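Local coordinates for Alpha/beta hydrolase family protein (Bacillus anthracis, PDB 3OOS) that is probably a hydrolase of the alpha/beta fold family whose exact substrate is not established, at residues F145-I148 with V149-N153; N201-R204 with Q205-K209. All coordinates share one frame; numbering follows the deposited sequence. Where two conformers were deposited one is given.

Contact 1 (F145-I148 with V149-N153)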
loop_
_atom_site.group_PDB
_atom_site.type_symbol
_atom_site.label_atom_id
_atom_site.label_comp_id
_atom_site.label_asym_id
_atom_site.label_seq_id
_atom_site.Cartn_x
_atom_site.Cartn_y
_atom_site.Cartn_z
ATOM N N PHE A 145 -13.628 0.503 17.692
ATOM C CA PHE A 145 -13.618 -0.913 17.257
ATOM C C PHE A 145 -14.953 -1.458 16.741
ATOM O O PHE A 145 -15.018 -1.994 15.627
ATOM C CB PHE A 145 -13.063 -1.825 18.361
ATOM C CG PHE A 145 -13.103 -3.299 18.024
ATOM C CD1 PHE A 145 -12.101 -3.878 17.248
ATOM C CD2 PHE A 145 -14.132 -4.107 18.500
ATOM C CE1 PHE A 145 -12.132 -5.242 16.941
ATOM C CE2 PHE A 145 -14.172 -5.470 18.199
ATOM C CZ PHE A 145 -13.169 -6.037 17.420
ATOM N N ASN A 146 -16.003 -1.338 17.550
ATOM C CA ASN A 146 -17.308 -1.885 17.185
ATOM C C ASN A 146 -17.870 -1.275 15.910
ATOM O O ASN A 146 -18.384 -1.994 15.049
ATOM C CB ASN A 146 -18.311 -1.736 18.331
ATOM C CG ASN A 146 -18.002 -2.652 19.503
ATOM O OD1 ASN A 146 -17.555 -3.789 19.324
ATOM N ND2 ASN A 146 -18.251 -2.160 20.713
ATOM N N ARG A 147 -17.755 0.047 15.786
ATOM C CA ARG A 147 -18.257 0.743 14.604
ATOM C C ARG A 147 -17.485 0.314 13.361
ATOM O O ARG A 147 -18.079 0.089 12.305
ATOM C CB ARG A 147 -18.200 2.268 14.784
ATOM C CG ARG A 147 -18.778 3.074 13.608
ATOM C CD ARG A 147 -20.178 2.608 13.222
ATOM N NE ARG A 147 -20.673 3.290 12.028
ATOM C CZ ARG A 147 -21.712 2.883 11.302
ATOM N NH1 ARG A 147 -22.383 1.783 11.634
ATOM N NH2 ARG A 147 -22.080 3.576 10.235
ATOM N N ILE A 148 -16.167 0.187 13.504
ATOM C CA ILE A 148 -15.294 -0.181 12.389
ATOM C C ILE A 148 -15.563 -1.606 11.896
ATOM O O ILE A 148 -15.570 -1.856 10.688
ATOM C CB ILE A 148 -13.795 0.056 12.737
ATOM C CG1 ILE A 148 -13.502 1.565 12.817
ATOM C CG2 ILE A 148 -12.862 -0.635 11.736
ATOM C CD1 ILE A 148 -13.881 2.350 11.575
ATOM N N VAL A 149 -15.811 -2.529 12.821
ATOM C CA VAL A 149 -16.198 -3.894 12.449
ATOM C C VAL A 149 -17.466 -3.862 11.585
ATOM O O VAL A 149 -17.527 -4.512 10.532
ATOM C CB VAL A 149 -16.403 -4.801 13.691
ATOM C CG1 VAL A 149 -17.105 -6.106 13.312
ATOM C CG2 VAL A 149 -15.063 -5.100 14.355
ATOM N N SER A 150 -18.456 -3.086 12.031
ATOM C CA SER A 150 -19.722 -2.957 11.316
ATOM C C SER A 150 -19.538 -2.347 9.927
ATOM O O SER A 150 -20.112 -2.833 8.951
ATOM C CB SER A 150 -20.720 -2.132 12.130
ATOM O OG SER A 150 -21.964 -2.054 11.462
ATOM N N ILE A 151 -18.731 -1.289 9.842
ATOM C CA ILE A 151 -18.450 -0.634 8.561
ATOM C C ILE A 151 -17.742 -1.592 7.596
ATOM O O ILE A 151 -18.138 -1.713 6.435
ATOM C CB ILE A 151 -17.618 0.669 8.731
ATOM C CG1 ILE A 151 -18.428 1.727 9.489
ATOM C CG2 ILE A 151 -17.200 1.220 7.371
ATOM C CD1 ILE A 151 -17.621 2.971 9.891
HETATM N N MSE A 152 -16.708 -2.273 8.086
HETATM C CA MSE A 152 -15.925 -3.183 7.247
HETATM C C MSE A 152 -16.774 -4.328 6.716
HETATM O O MSE A 152 -16.675 -4.687 5.540
HETATM C CB MSE A 152 -14.731 -3.745 8.008
HETATM C CG MSE A 152 -13.628 -2.742 8.258
HETATM SE SE MSE A 152 -12.051 -3.599 8.994
HETATM C CE MSE A 152 -12.819 -4.423 10.584
ATOM N N ASN A 153 -17.611 -4.892 7.585
ATOM C CA ASN A 153 -18.483 -5.991 7.187
ATOM C C ASN A 153 -19.455 -5.567 6.092
ATOM O O ASN A 153 -19.670 -6.306 5.133
ATOM C CB ASN A 153 -19.226 -6.572 8.396
ATOM C CG ASN A 153 -18.303 -7.329 9.343
ATOM O OD1 ASN A 153 -17.147 -7.619 9.015
ATOM N ND2 ASN A 153 -18.811 -7.650 10.530
#

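Contact 2 (N201-R204 with Q205-K209)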
loop_
_atom_site.group_PDB
_atom_site.type_symbol
_atom_site.label_atom_id
_atom_site.label_comp_id
_atom_site.label_asym_id
_atom_site.label_seq_id
_atom_site.Cartn_x
_atom_site.Cartn_y
_atom_site.Cartn_z
ATOM N N ASN A 201 -10.146 -10.677 1.658
ATOM C CA ASN A 201 -10.520 -11.881 2.395
ATOM C C ASN A 201 -9.320 -12.767 2.673
ATOM O O ASN A 201 -9.148 -13.244 3.790
ATOM C CB ASN A 201 -11.592 -12.673 1.646
ATOM C CG ASN A 201 -12.949 -12.014 1.708
ATOM O OD1 ASN A 201 -13.194 -11.139 2.542
ATOM N ND2 ASN A 201 -13.847 -12.434 0.825
ATOM N N TYR A 202 -8.479 -12.969 1.663
ATOM C CA TYR A 202 -7.289 -13.785 1.845
ATOM C C TYR A 202 -6.353 -13.183 2.893
ATOM O O TYR A 202 -5.829 -13.904 3.748
ATOM C CB TYR A 202 -6.545 -14.019 0.527
ATOM C CG TYR A 202 -5.402 -14.984 0.702
ATOM C CD1 TYR A 202 -5.598 -16.360 0.580
ATOM C CD2 TYR A 202 -4.129 -14.527 1.035
ATOM C CE1 TYR A 202 -4.546 -17.254 0.761
ATOM C CE2 TYR A 202 -3.080 -15.408 1.229
ATOM C CZ TYR A 202 -3.290 -16.763 1.082
ATOM O OH TYR A 202 -2.239 -17.629 1.270
ATOM N N PHE A 203 -6.150 -11.870 2.834
ATOM C CA PHE A 203 -5.306 -11.217 3.825
ATOM C C PHE A 203 -5.851 -11.414 5.238
ATOM O O PHE A 203 -5.115 -11.814 6.137
ATOM C CB PHE A 203 -5.121 -9.723 3.544
ATOM C CG PHE A 203 -4.392 -9.004 4.644
ATOM C CD1 PHE A 203 -3.033 -9.229 4.852
ATOM C CD2 PHE A 203 -5.068 -8.138 5.500
ATOM C CE1 PHE A 203 -2.350 -8.584 5.879
ATOM C CE2 PHE A 203 -4.396 -7.490 6.531
ATOM C CZ PHE A 203 -3.032 -7.713 6.720
ATOM N N ARG A 204 -7.139 -11.142 5.419
ATOM C CA ARG A 204 -7.739 -11.168 6.754
ATOM C C ARG A 204 -7.887 -12.577 7.325
ATOM O O ARG A 204 -7.670 -12.787 8.520
ATOM C CB ARG A 204 -9.087 -10.443 6.763
ATOM C CG ARG A 204 -8.989 -8.945 6.465
ATOM C CD ARG A 204 -10.214 -8.199 6.966
ATOM N NE ARG A 204 -10.263 -8.174 8.429
ATOM C CZ ARG A 204 -11.364 -7.982 9.148
ATOM N NH1 ARG A 204 -12.536 -7.797 8.553
ATOM N NH2 ARG A 204 -11.293 -7.984 10.473
ATOM N N GLN A 205 -8.230 -13.533 6.464
ATOM C CA GLN A 205 -8.549 -14.893 6.901
ATOM C C GLN A 205 -7.342 -15.830 6.924
ATOM O O GLN A 205 -7.307 -16.784 7.708
ATOM C CB GLN A 205 -9.664 -15.484 6.031
ATOM C CG GLN A 205 -10.996 -14.752 6.154
ATOM C CD GLN A 205 -11.896 -14.954 4.949
ATOM O OE1 GLN A 205 -11.629 -15.794 4.090
ATOM N NE2 GLN A 205 -12.967 -14.173 4.877
ATOM N N VAL A 206 -6.357 -15.565 6.066
ATOM C CA VAL A 206 -5.204 -16.463 5.937
ATOM C C VAL A 206 -3.863 -15.801 6.277
ATOM O O VAL A 206 -3.105 -16.316 7.103
ATOM C CB VAL A 206 -5.143 -17.114 4.523
ATOM C CG1 VAL A 206 -3.949 -18.060 4.400
ATOM C CG2 VAL A 206 -6.443 -17.854 4.218
ATOM N N GLU A 207 -3.582 -14.667 5.642
ATOM C CA GLU A 207 -2.265 -14.036 5.719
ATOM C C GLU A 207 -1.991 -13.392 7.081
ATOM O O GLU A 207 -0.917 -13.588 7.665
ATOM C CB GLU A 207 -2.124 -12.990 4.610
ATOM C CG GLU A 207 -0.708 -12.469 4.423
ATOM C CD GLU A 207 0.125 -13.338 3.498
ATOM O OE1 GLU A 207 -0.272 -13.529 2.331
ATOM O OE2 GLU A 207 1.190 -13.815 3.932
ATOM N N TYR A 208 -2.967 -12.634 7.573
ATOM C CA TYR A 208 -2.811 -11.819 8.779
ATOM C C TYR A 208 -2.289 -12.587 10.001
ATOM O O TYR A 208 -1.366 -12.125 10.675
ATOM C CB TYR A 208 -4.124 -11.094 9.124
ATOM C CG TYR A 208 -4.121 -10.499 10.515
ATOM C CD1 TYR A 208 -3.607 -9.222 10.750
ATOM C CD2 TYR A 208 -4.610 -11.225 11.600
ATOM C CE1 TYR A 208 -3.590 -8.681 12.031
ATOM C CE2 TYR A 208 -4.596 -10.697 12.881
ATOM C CZ TYR A 208 -4.086 -9.426 13.089
ATOM O OH TYR A 208 -4.069 -8.915 14.365
ATOM N N LYS A 209 -2.879 -13.746 10.285
ATOM C CA LYS A 209 -2.545 -14.493 11.505
ATOM C C LYS A 209 -1.089 -14.978 11.553
ATOM O O LYS A 209 -0.563 -15.263 12.631
ATOM C CB LYS A 209 -3.516 -15.663 11.727
ATOM C CG LYS A 209 -3.507 -16.706 10.628
ATOM C CD LYS A 209 -4.529 -17.803 10.897
ATOM C CE LYS A 209 -4.432 -18.907 9.857
ATOM N NZ LYS A 209 -3.106 -19.588 9.892
HETATM O O HOH W 1 -5.683 -14.452 9.457
#

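Contact 1 (F145-I148 with V149-N153)
V149 reaches back one helical turn and lays its CG2 methyl over a face of the F145 ring. This is an i to i+4 CH-pi contact within helix 145-155, which falls, in chain order, between strands 116-122 and 224-229 of the alpha/beta hydrolase sheet. CG2 stands 3.9 Å from the centroid of the F145 ring and is nearest CZ, so it sits toward the rim. The ring is presented because F145 CG lies anti to the backbone N (chi1 176°), while V149 points CG2, and not CG1, back at it.

On another side of the helix R147 and I151 cross at about a right angle. The R147 chain bends at chi2 (51°), which brings its guanidinium over I151. I151 CG1 lies under one face of that group, 3.7 Å from R147 NE. The charged end is held from outside this stretch: R147 NH2 forms a salt bridge with E171 of helix 162-176, and R147 NH1 hydrogen-bonds to a glycerol, probably from the crystallisation liquor.

I148 and I151 are the buried residues. I148 also packs on W172 and M175 of helix 162-176, so this face joins the two helices. The selenomethionine M152 brings its CE methyl to 4.0 Å from I148 CG2.

Regular i to i+4 backbone bonds set this spacing. V149 N bonds to F145 O and S150 N to N146 O. I151 N bonds to R147 O at 2.9 Å, and M152 N reaches I148 O at 2.9 Å with an N-H...O angle of 166°.

Contact 2 (N201-R204 with Q205-K209)
Helix 197-207 changes from an alpha to a wider pi-type turn here: Q205 N bonds to N201 O four residues back, but E207 N bonds to Y202 O and Y208 N to F203 O, each five back. Y202 O is gripped twice, since V206 N also donates to it at 2.9 Å. E207 N arrives in the carbonyl plane at 3.0 Å, whereas V206 N is tilted 33° from it. Y208 N to F203 O is short, at 2.7 Å. The carbonyl of R204 is carried onward by a water, which donates to R204 O and accepts from K209 N.

Two side chains of the widened turn meet Y202 differently. V206 sets CB over one face of the ring in a CH-pi contact, 3.9 Å from the centroid. Its CG1 reaches further along the same ring, 3.6 Å from Y202 CZ. E207 comes instead to the edge: OE1 lies in the ring plane, 3.6 Å from Y202 CE2, and the carboxylate is turned 62° from the ring. The E207 chain bends at chi2 (86°) to bring OE1 there. Its CB, placed by the backbone, lies 3.9 Å from F203 CD1. On the F203 ring, Y208 CB lies over one face, toward the rim.

Outside the turn, Y202 packs on S73, F203 on L31, and Y208 on K128 and A131. E207 OE1 accepts a hydrogen bond from M74 N, at the start of helix 74-87. That bond is the stronger tie of the carboxylate. The edge of Y202 carries the positive end of its C-H bonds, so the same oxygen is probably welcomed there by weak electrostatics. Through its bond to M74 N, E207 ties this widened turn to the start of helix 74-87.

How the contacts relate
Both contacts are local turns of separate helices, 145-155 and 197-207, inserted in the sequence between strands 116-122 and 224-229 of the main sheet. In alpha/beta hydrolases such an insertion commonly forms a cap over the active site. The centres of contact 1 and contact 2 are about 17 Å apart, yet their side chains meet: CE of the selenomethionine M152 packs 3.9 Å from R204 NH2. Contact 1 leans on helix 162-176, while contact 2 reaches helix 74-87 through E207. A GxSxG sequence that would fit a nucleophile elbow spans the end of strand 93-98 and the start of helix 100-112, but neither contact includes it.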